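Local coordinates for protein 2-oxoglutarate-dependent dioxygenase tropC (Talaromyces stipitatus, PDB 6XJJ) that catalyses an oxidative step in fungal tropolone biosynthesis as a non-haem iron dioxygenase that uses 2-oxoglutarate, at residues V44-W49 against V189-R194; K61-V66 against I200-G205; K97-P102 against R310-A315; A155-T160 against G320-K325; N163-G168 against P177-R182. All blocks are in the same frame, centred on the assembly; numbering follows the deposited sequence.

Contact 1: V44-W49 against V189-R194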
# COMPACT_ATOMS: atom_id res chain seq x y z
N VAL A 44 10.65 12.57 -0.23
CA VAL A 44 11.70 12.31 -1.20
C VAL A 44 11.13 12.51 -2.60
O VAL A 44 10.10 11.92 -2.95
CB VAL A 44 12.28 10.89 -1.07
CG1 VAL A 44 13.39 10.68 -2.08
CG2 VAL A 44 12.78 10.67 0.34
N ASP A 45 11.82 13.32 -3.39
CA ASP A 45 11.45 13.59 -4.77
C ASP A 45 12.28 12.68 -5.68
O ASP A 45 13.51 12.77 -5.69
CB ASP A 45 11.68 15.06 -5.10
CG ASP A 45 11.29 15.43 -6.52
OD1 ASP A 45 10.90 14.52 -7.28
OD2 ASP A 45 11.36 16.63 -6.88
N ILE A 46 11.61 11.80 -6.42
CA ILE A 46 12.30 10.87 -7.31
C ILE A 46 12.40 11.39 -8.75
O ILE A 46 12.83 10.64 -9.63
CB ILE A 46 11.63 9.49 -7.28
CG1 ILE A 46 10.20 9.55 -7.84
CG2 ILE A 46 11.60 8.95 -5.85
CD1 ILE A 46 9.58 8.19 -8.14
N SER A 47 12.00 12.64 -9.00
CA SER A 47 12.05 13.20 -10.35
C SER A 47 13.34 12.83 -11.07
O SER A 47 13.31 12.39 -12.23
CB SER A 47 11.91 14.72 -10.29
OG SER A 47 10.63 15.09 -9.81
N ALA A 48 14.48 12.97 -10.39
CA ALA A 48 15.76 12.77 -11.05
C ALA A 48 15.92 11.32 -11.51
O ALA A 48 16.43 11.06 -12.60
CB ALA A 48 16.90 13.18 -10.13
N TRP A 49 15.49 10.37 -10.68
CA TRP A 49 15.72 8.97 -11.02
C TRP A 49 14.88 8.56 -12.23
O TRP A 49 15.33 7.74 -13.05
CB TRP A 49 15.40 8.09 -9.80
CG TRP A 49 16.10 6.75 -9.80
CD1 TRP A 49 17.34 6.48 -9.25
CD2 TRP A 49 15.63 5.52 -10.34
NE1 TRP A 49 17.66 5.15 -9.43
CE2 TRP A 49 16.62 4.54 -10.09
CE3 TRP A 49 14.46 5.14 -11.01
CZ2 TRP A 49 16.48 3.21 -10.49
CZ3 TRP A 49 14.32 3.82 -11.41
CH2 TRP A 49 15.33 2.87 -11.15
N VAL A 189 5.87 0.97 -8.26
CA VAL A 189 6.51 0.12 -7.27
C VAL A 189 7.74 -0.54 -7.88
O VAL A 189 8.69 -0.87 -7.17
CB VAL A 189 5.53 -0.92 -6.70
CG1 VAL A 189 5.29 -2.05 -7.68
CG2 VAL A 189 6.03 -1.44 -5.38
N SER A 190 7.73 -0.75 -9.20
CA SER A 190 8.91 -1.27 -9.87
C SER A 190 10.05 -0.26 -9.84
O SER A 190 11.22 -0.63 -9.66
CB SER A 190 8.58 -1.64 -11.31
OG SER A 190 7.59 -2.65 -11.36
N THR A 191 9.72 1.02 -10.00
CA THR A 191 10.71 2.08 -9.82
C THR A 191 11.26 2.08 -8.40
O THR A 191 12.48 2.11 -8.18
CB THR A 191 10.08 3.44 -10.15
OG1 THR A 191 9.58 3.43 -11.49
CG2 THR A 191 11.09 4.57 -9.98
N ILE A 192 10.36 2.03 -7.41
CA ILE A 192 10.77 2.03 -6.01
C ILE A 192 11.71 0.86 -5.73
O ILE A 192 12.73 1.02 -5.04
CB ILE A 192 9.53 2.00 -5.10
CG1 ILE A 192 8.75 3.31 -5.25
CG2 ILE A 192 9.92 1.80 -3.63
CD1 ILE A 192 7.36 3.29 -4.66
N VAL A 193 11.38 -0.32 -6.25
CA VAL A 193 12.22 -1.50 -6.00
C VAL A 193 13.63 -1.28 -6.52
O VAL A 193 14.61 -1.62 -5.84
CB VAL A 193 11.57 -2.74 -6.62
CG1 VAL A 193 12.56 -3.90 -6.65
CG2 VAL A 193 10.34 -3.13 -5.81
N ARG A 194 13.77 -0.72 -7.72
CA ARG A 194 15.10 -0.57 -8.30
C ARG A 194 15.92 0.47 -7.55
O ARG A 194 17.15 0.36 -7.48
CB ARG A 194 15.01 -0.19 -9.77
CG ARG A 194 14.25 -1.20 -10.61
CD ARG A 194 14.28 -0.86 -12.09
NE ARG A 194 13.30 -1.67 -12.81
CZ ARG A 194 12.07 -1.27 -13.13
NH1 ARG A 194 11.67 -0.03 -12.87
NH2 ARG A 194 11.26 -2.09 -13.77
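Trp49 and Ile46 meet Thr191 in a partly buried, apolar contact that joins the N-terminal strand and the short helix after it to the long helix 171-204, which runs beside the double-stranded beta-helix core of this dioxygenase. Most of the work is done by the indole. Its CG stands anti to the backbone N (chi1 -156°), sending the six-membered ring to the helix, where Trp49 CE3 lies 3.6 Å from Thr191 CG2 and Thr191 O sits over one face. The Arg194 side chain runs across the far end of the ring: CB approaches obliquely, while Arg194 CD lies in the ring plane, 4.0 Å from Trp49 CH2. The guanidinium then leads away, its plane only 7° from that of the indole. Ile46 adds a lighter touch through CD1, 4.3 Å from Thr191 CG2, and packs against Leu78 of the neighbouring strand. The bend from strand to helix is an Asx turn at Asp45, whose OD1 accepts from Ser47 N at 2.8 Å and also from Ser47 OG at 2.6 Å.

Contact 2: K61-V66 against I200-G205; sequences KVVEEV and IHKAFG
Lys202 reaches from the last turn of helix 171-204 towards helix 56-72, its aliphatic chain lying against Val63. The chain leaves the backbone with CG anti to the carbonyl carbon, and the bends at chi3 (70°) and chi4 (64°) leave CD against Val63 and turn the ammonium end outward from helix 56-72. The lysine passes Val63 at a slant, and CD rests 3.9 Å from Val63 CG1. Glu64, itself bent at chi2, meets Lys202 nearly at right angles. Its OE2 is 3.6 Å from Lys202 NZ, a long salt bridge whose geometry is doubtful because the modelled position of OE2 is not secure. Glu64 OE2 has a stronger partner on its own helix in Arg67, which the lysine chain also touches, while Val63 additionally packs on Gln198 of the long helix. At this partly exposed helix-helix junction, well away from the metal, the chemistry is thus the aliphatic stem of a lysine packed on a valine, with an electrostatic attraction that is probably modest and shared with Arg67.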
# COMPACT_ATOMS: atom_id res chain seq x y z
N LYS A 61 21.47 11.21 -5.32
CA LYS A 61 20.81 11.91 -4.23
C LYS A 61 19.45 11.31 -3.93
O LYS A 61 19.02 11.27 -2.77
CB LYS A 61 20.68 13.40 -4.56
CG LYS A 61 20.07 14.23 -3.45
CD LYS A 61 20.07 15.71 -3.76
CE LYS A 61 19.38 16.49 -2.65
NZ LYS A 61 19.40 17.97 -2.88
N VAL A 62 18.75 10.81 -4.95
CA VAL A 62 17.48 10.13 -4.72
C VAL A 62 17.70 8.82 -3.98
O VAL A 62 16.99 8.50 -3.02
CB VAL A 62 16.74 9.91 -6.06
CG1 VAL A 62 15.50 9.06 -5.87
CG2 VAL A 62 16.34 11.25 -6.66
N VAL A 63 18.71 8.04 -4.38
CA VAL A 63 19.02 6.79 -3.70
C VAL A 63 19.38 7.05 -2.24
O VAL A 63 18.97 6.31 -1.34
CB VAL A 63 20.16 6.06 -4.44
CG1 VAL A 63 20.59 4.81 -3.69
CG2 VAL A 63 19.71 5.70 -5.82
N GLU A 64 20.16 8.11 -1.98
CA GLU A 64 20.52 8.45 -0.60
C GLU A 64 19.29 8.75 0.25
O GLU A 64 19.12 8.19 1.33
CB GLU A 64 21.46 9.65 -0.59
CG GLU A 64 22.88 9.37 -1.07
CD GLU A 64 23.59 8.34 -0.23
OE1 GLU A 64 23.33 8.26 0.99
OE2 GLU A 64 24.47 7.63 -0.77
N GLU A 65 18.42 9.65 -0.22
CA GLU A 65 17.25 10.03 0.57
C GLU A 65 16.33 8.84 0.82
O GLU A 65 15.76 8.72 1.91
CB GLU A 65 16.52 11.17 -0.14
CG GLU A 65 17.29 12.49 -0.11
CD GLU A 65 16.63 13.57 -0.94
OE1 GLU A 65 15.64 13.27 -1.65
OE2 GLU A 65 17.11 14.72 -0.91
N VAL A 66 16.19 7.94 -0.15
CA VAL A 66 15.30 6.80 0.01
C VAL A 66 15.88 5.79 1.00
O VAL A 66 15.28 5.49 2.04
CB VAL A 66 15.01 6.14 -1.35
CG1 VAL A 66 14.18 4.87 -1.17
CG2 VAL A 66 14.28 7.12 -2.25
N ILE A 200 20.89 -0.90 -1.77
CA ILE A 200 21.56 -2.12 -1.32
C ILE A 200 22.96 -2.20 -1.92
O ILE A 200 23.94 -2.48 -1.22
CB ILE A 200 20.72 -3.36 -1.67
CG1 ILE A 200 19.39 -3.33 -0.91
CG2 ILE A 200 21.48 -4.64 -1.39
CD1 ILE A 200 19.52 -3.33 0.61
N HIS A 201 23.08 -1.97 -3.24
CA HIS A 201 24.39 -1.91 -3.87
C HIS A 201 25.34 -1.00 -3.11
O HIS A 201 26.48 -1.38 -2.82
CB HIS A 201 24.25 -1.42 -5.32
CG HIS A 201 25.57 -1.17 -5.98
ND1 HIS A 201 26.44 -2.18 -6.32
CD2 HIS A 201 26.19 -0.01 -6.30
CE1 HIS A 201 27.53 -1.66 -6.85
NE2 HIS A 201 27.41 -0.34 -6.84
N LYS A 202 24.89 0.22 -2.80
CA LYS A 202 25.75 1.16 -2.10
C LYS A 202 26.08 0.69 -0.69
O LYS A 202 27.20 0.89 -0.21
CB LYS A 202 25.10 2.54 -2.06
CG LYS A 202 25.07 3.26 -3.39
CD LYS A 202 24.43 4.64 -3.28
CE LYS A 202 25.30 5.62 -2.52
NZ LYS A 202 26.59 5.92 -3.18
N ALA A 203 25.11 0.05 -0.03
CA ALA A 203 25.32 -0.35 1.36
C ALA A 203 26.23 -1.57 1.46
O ALA A 203 27.21 -1.55 2.21
CB ALA A 203 23.98 -0.64 2.04
N PHE A 204 25.93 -2.63 0.71
CA PHE A 204 26.58 -3.91 0.93
C PHE A 204 27.27 -4.47 -0.31
O PHE A 204 27.84 -5.56 -0.24
CB PHE A 204 25.56 -4.94 1.44
CG PHE A 204 24.74 -4.45 2.60
CD1 PHE A 204 25.31 -4.23 3.84
CD2 PHE A 204 23.37 -4.27 2.45
CE1 PHE A 204 24.54 -3.78 4.90
CE2 PHE A 204 22.60 -3.84 3.52
CZ PHE A 204 23.18 -3.59 4.74
N GLY A 205 27.21 -3.76 -1.44
CA GLY A 205 27.99 -4.13 -2.60
C GLY A 205 27.37 -5.13 -3.55
O GLY A 205 28.07 -5.62 -4.45

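Contact 3: K97-P102 against R310-A315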
# COMPACT_ATOMS: atom_id res chain seq x y z
N LYS A 97 -17.97 5.89 -5.08
CA LYS A 97 -19.07 5.18 -5.73
C LYS A 97 -19.25 3.78 -5.17
O LYS A 97 -20.38 3.33 -4.94
CB LYS A 97 -18.87 5.13 -7.24
CG LYS A 97 -19.33 6.40 -7.95
CD LYS A 97 -18.95 6.44 -9.42
CE LYS A 97 -19.55 7.67 -10.09
NZ LYS A 97 -19.13 7.83 -11.50
N PHE A 98 -18.15 3.06 -4.93
CA PHE A 98 -18.29 1.69 -4.46
C PHE A 98 -18.86 1.63 -3.05
O PHE A 98 -19.84 0.93 -2.79
CB PHE A 98 -16.96 0.95 -4.52
CG PHE A 98 -17.03 -0.43 -3.97
CD1 PHE A 98 -17.52 -1.46 -4.75
CD2 PHE A 98 -16.66 -0.70 -2.67
CE1 PHE A 98 -17.62 -2.74 -4.25
CE2 PHE A 98 -16.75 -1.98 -2.16
CZ PHE A 98 -17.23 -3.00 -2.95
N PHE A 99 -18.25 2.35 -2.12
CA PHE A 99 -18.71 2.26 -0.74
C PHE A 99 -20.05 2.94 -0.53
O PHE A 99 -20.74 2.62 0.45
CB PHE A 99 -17.64 2.81 0.20
CG PHE A 99 -16.41 1.95 0.26
CD1 PHE A 99 -16.44 0.75 0.95
CD2 PHE A 99 -15.22 2.34 -0.34
CE1 PHE A 99 -15.32 -0.07 1.02
CE2 PHE A 99 -14.09 1.53 -0.27
CZ PHE A 99 -14.14 0.33 0.41
N ASP A 100 -20.47 3.83 -1.43
CA ASP A 100 -21.82 4.37 -1.35
C ASP A 100 -22.89 3.34 -1.66
O ASP A 100 -24.07 3.60 -1.42
CB ASP A 100 -21.97 5.57 -2.29
CG ASP A 100 -21.28 6.81 -1.77
OD1 ASP A 100 -20.92 6.84 -0.57
OD2 ASP A 100 -21.10 7.77 -2.55
N LEU A 101 -22.51 2.16 -2.17
CA LEU A 101 -23.47 1.13 -2.50
C LEU A 101 -24.17 0.61 -1.24
O LEU A 101 -23.63 0.71 -0.13
CB LEU A 101 -22.78 -0.03 -3.21
CG LEU A 101 -22.23 0.23 -4.62
CD1 LEU A 101 -21.34 -0.91 -5.10
CD2 LEU A 101 -23.38 0.43 -5.59
N PRO A 102 -25.38 0.06 -1.39
CA PRO A 102 -26.03 -0.58 -0.24
C PRO A 102 -25.18 -1.69 0.33
O PRO A 102 -24.43 -2.36 -0.39
CB PRO A 102 -27.34 -1.12 -0.83
CG PRO A 102 -27.58 -0.30 -2.03
CD PRO A 102 -26.24 0.05 -2.58
N ARG A 310 -14.61 12.20 7.30
CA ARG A 310 -14.66 10.99 6.50
C ARG A 310 -13.36 10.84 5.74
O ARG A 310 -12.81 11.82 5.22
CB ARG A 310 -15.85 11.03 5.54
CG ARG A 310 -16.10 9.72 4.80
CD ARG A 310 -17.34 9.82 3.91
NE ARG A 310 -18.55 10.08 4.69
CZ ARG A 310 -19.22 9.16 5.38
NH1 ARG A 310 -18.78 7.91 5.42
NH2 ARG A 310 -20.31 9.48 6.06
N ARG A 311 -12.84 9.61 5.69
CA ARG A 311 -11.51 9.34 5.16
C ARG A 311 -11.56 8.17 4.19
O ARG A 311 -12.12 7.11 4.50
CB ARG A 311 -10.51 9.05 6.30
CG ARG A 311 -9.11 8.64 5.84
CD ARG A 311 -8.16 8.44 7.03
NE ARG A 311 -6.96 7.67 6.69
CZ ARG A 311 -5.84 8.16 6.17
NH1 ARG A 311 -5.72 9.46 5.90
NH2 ARG A 311 -4.83 7.34 5.91
N TYR A 312 -10.98 8.39 3.02
CA TYR A 312 -10.70 7.36 2.03
C TYR A 312 -9.20 7.23 1.86
O TYR A 312 -8.44 8.17 2.11
CB TYR A 312 -11.35 7.72 0.69
CG TYR A 312 -12.86 7.72 0.73
CD1 TYR A 312 -13.57 6.57 1.02
CD2 TYR A 312 -13.56 8.90 0.54
CE1 TYR A 312 -14.95 6.58 1.07
CE2 TYR A 312 -14.94 8.92 0.59
CZ TYR A 312 -15.63 7.76 0.86
OH TYR A 312 -17.00 7.78 0.91
N SER A 313 -8.77 6.04 1.44
CA SER A 313 -7.38 5.85 1.06
C SER A 313 -7.30 4.63 0.15
O SER A 313 -8.17 3.76 0.16
CB SER A 313 -6.47 5.70 2.28
OG SER A 313 -6.83 4.57 3.06
N VAL A 314 -6.25 4.59 -0.67
CA VAL A 314 -5.99 3.47 -1.56
C VAL A 314 -4.61 2.93 -1.23
O VAL A 314 -3.61 3.65 -1.31
CB VAL A 314 -6.08 3.88 -3.04
CG1 VAL A 314 -5.71 2.70 -3.93
CG2 VAL A 314 -7.48 4.36 -3.36
N ALA A 315 -4.56 1.66 -0.85
CA ALA A 315 -3.34 1.01 -0.41
C ALA A 315 -3.02 -0.08 -1.41
O ALA A 315 -3.85 -0.95 -1.66
CB ALA A 315 -3.50 0.43 1.00
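Phe99 and Tyr312 bring the last part of helix 85-99 onto a strand of the double-stranded beta-helix, the fold that carries the iron in this family. The inner part of the contact is aromatic and buried. Phe99 CD2 lies 4.5 Å from Tyr312 CE1, and the two rings approach obliquely. Tyr312 has CG anti to the carbonyl carbon (chi1 -66°), which sends the ring from the strand towards Phe99. Phe99 is more closely held by its own neighbour: Phe98 CD2 sits over the centre of its ring, 3.8 Å above the plane. Tyr312 also packs on Phe92 and Thr95 of the same helix, and its ring meets that of His226. Arg311, predicted to bind 2-oxoglutarate, points to the opposite side of the strand, so the tyrosine ties the helix to the outer surface of the strand that presents this residue.

The outer part is looser and polar. Asp100 is exposed, and its carboxylate is 6.5 Å from the guanidinium of Arg310, measured from OD1 to NH1, too far for a salt bridge. Its OD2 instead pairs with Lys96. OD1 merely approaches the phenol without a hydrogen bond, lying 4.3 Å from Tyr312 OH.

Contact 4: A155-T160 against G320-K325; sequences AGKFST and GNLNLK
A type II beta turn, Lys157 to Thr160, receives the side chain of Leu322 from the loop that follows strand 311-318. Leu322 leaves its backbone in the direction of the turn, with CG anti to its own backbone N (chi1 -176°), and the touching is done by one methyl, CD2. That methyl of Leu322 lies 4.1 Å from Lys157 CD, against the aliphatic part of a lysine that is fully extended beyond CG and crosses the leucine nearly at right angles. The same methyl, Leu322 CD2, also comes to 4.4 Å from Thr160 OG1. The turn is closed by Thr160 N giving to Lys157 O at 3.3 Å, and Gly156 N reaches back to Thr160 O at a similar length. The charged end of the lysine takes no part in gripping Leu322: NZ forms a salt bridge with Asp154, which Leu322 also touches. This is a sparse surface contact between two irregular loops, one lying between strand 139-144 and helix 171-204, the other following the C-terminal end of strand 311-318, with no helix or strand in the contact itself.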
# COMPACT_ATOMS: atom_id res chain seq x y z
N ALA A 155 -5.17 -20.38 -9.96
CA ALA A 155 -6.42 -19.82 -9.46
C ALA A 155 -6.90 -20.61 -8.25
O ALA A 155 -6.94 -21.85 -8.27
CB ALA A 155 -7.49 -19.82 -10.56
N GLY A 156 -7.26 -19.88 -7.19
CA GLY A 156 -7.69 -20.46 -5.94
C GLY A 156 -6.62 -20.44 -4.86
O GLY A 156 -6.97 -20.46 -3.67
N LYS A 157 -5.35 -20.41 -5.23
CA LYS A 157 -4.26 -20.36 -4.26
C LYS A 157 -4.29 -19.02 -3.52
O LYS A 157 -5.10 -18.13 -3.80
CB LYS A 157 -2.93 -20.58 -4.97
CG LYS A 157 -2.75 -22.00 -5.48
CD LYS A 157 -1.52 -22.14 -6.36
CE LYS A 157 -1.33 -23.57 -6.83
NZ LYS A 157 -0.25 -23.70 -7.84
N PHE A 158 -3.40 -18.89 -2.53
CA PHE A 158 -3.41 -17.71 -1.67
C PHE A 158 -3.30 -16.42 -2.47
O PHE A 158 -2.28 -16.16 -3.13
CB PHE A 158 -2.29 -17.78 -0.63
CG PHE A 158 -2.60 -18.65 0.57
CD1 PHE A 158 -3.53 -18.22 1.51
CD2 PHE A 158 -1.93 -19.84 0.80
CE1 PHE A 158 -3.83 -18.99 2.62
CE2 PHE A 158 -2.22 -20.61 1.92
CZ PHE A 158 -3.17 -20.18 2.83
N SER A 159 -4.37 -15.62 -2.42
CA SER A 159 -4.42 -14.27 -2.99
C SER A 159 -3.94 -14.23 -4.44
O SER A 159 -3.32 -13.26 -4.88
CB SER A 159 -3.63 -13.28 -2.13
OG SER A 159 -4.29 -13.05 -0.89
N THR A 160 -4.24 -15.30 -5.19
CA THR A 160 -4.04 -15.30 -6.63
C THR A 160 -5.24 -15.96 -7.31
O THR A 160 -5.61 -17.08 -6.98
CB THR A 160 -2.74 -16.02 -7.02
OG1 THR A 160 -2.71 -17.34 -6.46
CG2 THR A 160 -1.53 -15.23 -6.55
N GLY A 320 6.13 -10.80 -1.66
CA GLY A 320 6.96 -11.84 -2.25
C GLY A 320 6.15 -12.76 -3.14
O GLY A 320 4.93 -12.88 -3.04
N ASN A 321 6.86 -13.40 -4.06
CA ASN A 321 6.21 -14.26 -5.03
C ASN A 321 5.77 -15.60 -4.44
O ASN A 321 6.21 -16.03 -3.37
CB ASN A 321 7.11 -14.47 -6.24
CG ASN A 321 6.65 -13.64 -7.42
OD1 ASN A 321 5.45 -13.40 -7.58
ND2 ASN A 321 7.58 -13.16 -8.23
N LEU A 322 4.87 -16.24 -5.19
CA LEU A 322 4.26 -17.51 -4.81
C LEU A 322 5.26 -18.66 -4.87
O LEU A 322 5.01 -19.71 -4.29
CB LEU A 322 3.08 -17.79 -5.74
CG LEU A 322 2.18 -19.00 -5.52
CD1 LEU A 322 1.36 -18.82 -4.25
CD2 LEU A 322 1.28 -19.22 -6.73
N ASN A 323 6.38 -18.47 -5.58
CA ASN A 323 7.43 -19.47 -5.71
C ASN A 323 8.78 -19.01 -5.18
O ASN A 323 9.67 -19.85 -5.03
CB ASN A 323 7.61 -19.87 -7.18
CG ASN A 323 6.42 -20.62 -7.75
OD1 ASN A 323 5.86 -20.22 -8.76
ND2 ASN A 323 6.08 -21.74 -7.12
N LEU A 324 8.95 -17.73 -4.88
CA LEU A 324 10.28 -17.14 -4.72
C LEU A 324 10.72 -17.29 -3.27
O LEU A 324 10.09 -16.73 -2.36
CB LEU A 324 10.25 -15.67 -5.13
CG LEU A 324 11.60 -14.96 -5.28
CD1 LEU A 324 12.35 -15.54 -6.47
CD2 LEU A 324 11.40 -13.47 -5.45
N LYS A 325 11.79 -18.05 -3.05
CA LYS A 325 12.33 -18.28 -1.71
C LYS A 325 13.29 -17.13 -1.40
O LYS A 325 14.42 -17.09 -1.88
CB LYS A 325 13.00 -19.65 -1.64
CG LYS A 325 12.03 -20.75 -2.04
CD LYS A 325 10.84 -20.83 -1.09
CE LYS A 325 9.72 -21.67 -1.64
NZ LYS A 325 8.54 -21.64 -0.75

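Contact 5: N163-G168 against P177-R182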
# COMPACT_ATOMS: atom_id res chain seq x y z
N ASN A 163 -10.56 -11.37 -9.80
CA ASN A 163 -11.19 -10.39 -8.93
C ASN A 163 -12.71 -10.56 -8.94
O ASN A 163 -13.29 -11.15 -9.85
CB ASN A 163 -10.85 -8.97 -9.38
CG ASN A 163 -9.40 -8.62 -9.15
OD1 ASN A 163 -8.95 -8.48 -8.01
ND2 ASN A 163 -8.66 -8.43 -10.23
N LEU A 164 -13.35 -10.04 -7.89
CA LEU A 164 -14.80 -9.93 -7.86
C LEU A 164 -15.19 -8.48 -8.09
O LEU A 164 -14.62 -7.57 -7.48
CB LEU A 164 -15.38 -10.42 -6.53
CG LEU A 164 -15.20 -11.89 -6.17
CD1 LEU A 164 -16.00 -12.19 -4.91
CD2 LEU A 164 -15.59 -12.81 -7.30
N TRP A 165 -16.18 -8.28 -8.96
CA TRP A 165 -16.54 -6.93 -9.35
C TRP A 165 -18.02 -6.69 -9.09
O TRP A 165 -18.85 -7.58 -9.31
CB TRP A 165 -16.24 -6.69 -10.83
CG TRP A 165 -14.77 -6.80 -11.19
CD1 TRP A 165 -14.15 -7.84 -11.81
CD2 TRP A 165 -13.74 -5.84 -10.90
NE1 TRP A 165 -12.81 -7.59 -11.95
CE2 TRP A 165 -12.53 -6.37 -11.39
CE3 TRP A 165 -13.72 -4.59 -10.27
CZ2 TRP A 165 -11.31 -5.68 -11.29
CZ3 TRP A 165 -12.52 -3.91 -10.17
CH2 TRP A 165 -11.33 -4.46 -10.67
N PRO A 166 -18.39 -5.49 -8.63
CA PRO A 166 -19.80 -5.23 -8.30
C PRO A 166 -20.66 -5.15 -9.55
O PRO A 166 -20.39 -4.37 -10.46
CB PRO A 166 -19.74 -3.90 -7.55
CG PRO A 166 -18.54 -3.22 -8.09
CD PRO A 166 -17.54 -4.30 -8.39
N GLU A 167 -21.73 -5.95 -9.57
CA GLU A 167 -22.63 -5.97 -10.71
C GLU A 167 -23.28 -4.62 -10.95
O GLU A 167 -23.62 -4.28 -12.09
CB GLU A 167 -23.73 -7.02 -10.50
CG GLU A 167 -24.60 -6.75 -9.28
CD GLU A 167 -25.68 -7.80 -9.10
OE1 GLU A 167 -25.94 -8.55 -10.06
OE2 GLU A 167 -26.28 -7.86 -8.00
N GLY A 168 -23.50 -3.84 -9.90
CA GLY A 168 -24.22 -2.59 -10.01
C GLY A 168 -23.44 -1.41 -10.52
O GLY A 168 -23.99 -0.31 -10.61
N PRO A 177 -11.14 2.10 -14.42
CA PRO A 177 -10.25 2.98 -13.64
C PRO A 177 -9.42 2.22 -12.61
O PRO A 177 -8.21 2.47 -12.48
CB PRO A 177 -11.21 3.95 -12.96
CG PRO A 177 -12.45 3.90 -13.72
CD PRO A 177 -12.54 2.57 -14.38
N VAL A 178 -10.05 1.32 -11.85
CA VAL A 178 -9.35 0.54 -10.83
C VAL A 178 -8.16 -0.18 -11.43
O VAL A 178 -7.04 -0.12 -10.90
CB VAL A 178 -10.33 -0.44 -10.16
CG1 VAL A 178 -9.59 -1.44 -9.30
CG2 VAL A 178 -11.32 0.33 -9.29
N MET A 179 -8.37 -0.89 -12.54
CA MET A 179 -7.28 -1.63 -13.15
C MET A 179 -6.23 -0.70 -13.77
O MET A 179 -5.03 -1.03 -13.76
CB MET A 179 -7.82 -2.59 -14.21
CG MET A 179 -8.73 -3.69 -13.68
SD MET A 179 -8.00 -4.73 -12.39
CE MET A 179 -6.55 -5.37 -13.23
N GLU A 180 -6.64 0.45 -14.31
CA GLU A 180 -5.67 1.42 -14.80
C GLU A 180 -4.80 1.95 -13.66
O GLU A 180 -3.58 2.04 -13.80
CB GLU A 180 -6.36 2.58 -15.51
CG GLU A 180 -6.98 2.23 -16.87
CD GLU A 180 -7.67 3.43 -17.50
OE1 GLU A 180 -7.73 4.50 -16.84
OE2 GLU A 180 -8.18 3.31 -18.63
N TYR A 181 -5.41 2.29 -12.52
CA TYR A 181 -4.64 2.75 -11.38
C TYR A 181 -3.67 1.67 -10.91
O TYR A 181 -2.51 1.95 -10.60
CB TYR A 181 -5.58 3.15 -10.24
CG TYR A 181 -4.89 3.76 -9.05
CD1 TYR A 181 -4.59 5.11 -9.03
CD2 TYR A 181 -4.52 2.99 -7.96
CE1 TYR A 181 -3.95 5.69 -7.94
CE2 TYR A 181 -3.88 3.55 -6.87
CZ TYR A 181 -3.60 4.90 -6.87
OH TYR A 181 -2.97 5.48 -5.79
N ARG A 182 -4.14 0.41 -10.87
CA ARG A 182 -3.25 -0.71 -10.57
C ARG A 182 -2.01 -0.70 -11.46
O ARG A 182 -0.90 -0.94 -10.98
CB ARG A 182 -4.00 -2.04 -10.73
CG ARG A 182 -5.01 -2.33 -9.62
CD ARG A 182 -5.67 -3.69 -9.84
NE ARG A 182 -4.67 -4.74 -9.77
CZ ARG A 182 -4.18 -5.23 -8.63
NH1 ARG A 182 -4.59 -4.78 -7.45
NH2 ARG A 182 -3.25 -6.17 -8.67
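The indole of Trp165 turns its edge to Val178 and Met179, while Asn163 CB lies over one face, nearer its margin than its centre. At the edge, Val178 CG1 lies in the ring plane, 3.7 Å from Trp165 CH2; the valine reaches the edge from the helix side, its CG1 anti to the backbone N (chi1 168°). Beside it is a Met-aromatic contact. The sulfur of Met179 is 4.8 Å from the centroid of the six-membered ring of Trp165 and 80° off the ring normal, so SD addresses the C-H rim instead of the pi face, with Trp165 CZ2 3.6 Å from it. The bend at chi2 (-56°) sets SD at this rim, where CG also approaches CZ2, while CE turns away from the ring. Asn163 ND2 comes to 4.3 Å of Met179 SD, but the amide is held elsewhere: ND2 bonds to Glu147 and OD1 to the backbone N of Gly145. The loop carrying Trp165 thus folds back on the helix it leads into, 171-204, against the turn just beyond the kink at Pro177, while strand 139-144 adds Thr144 beside both Asn163 and Trp165.

How the contacts relate
Helix 171-204 is common to contacts 1, 2 and 5, which meet it near the middle, at its C-terminal end and near its start. Contacts 1 and 2 form one cluster, Ile46 packing on Val62, whereas contacts 3 and 5 join on the opposite side of the chain from contact 2, through Val314 on Tyr181 and Phe98 on Pro166. The chemistry varies with burial: contact 3 is the buried, ring-to-ring one, contacts 1 and 5 each set a partly exposed tryptophan against the long helix, and contact 2 adds charge at a helix-helix edge. Contact 4, on the surface and adjoining contact 5 only in sequence, joins two loops through a single leucine.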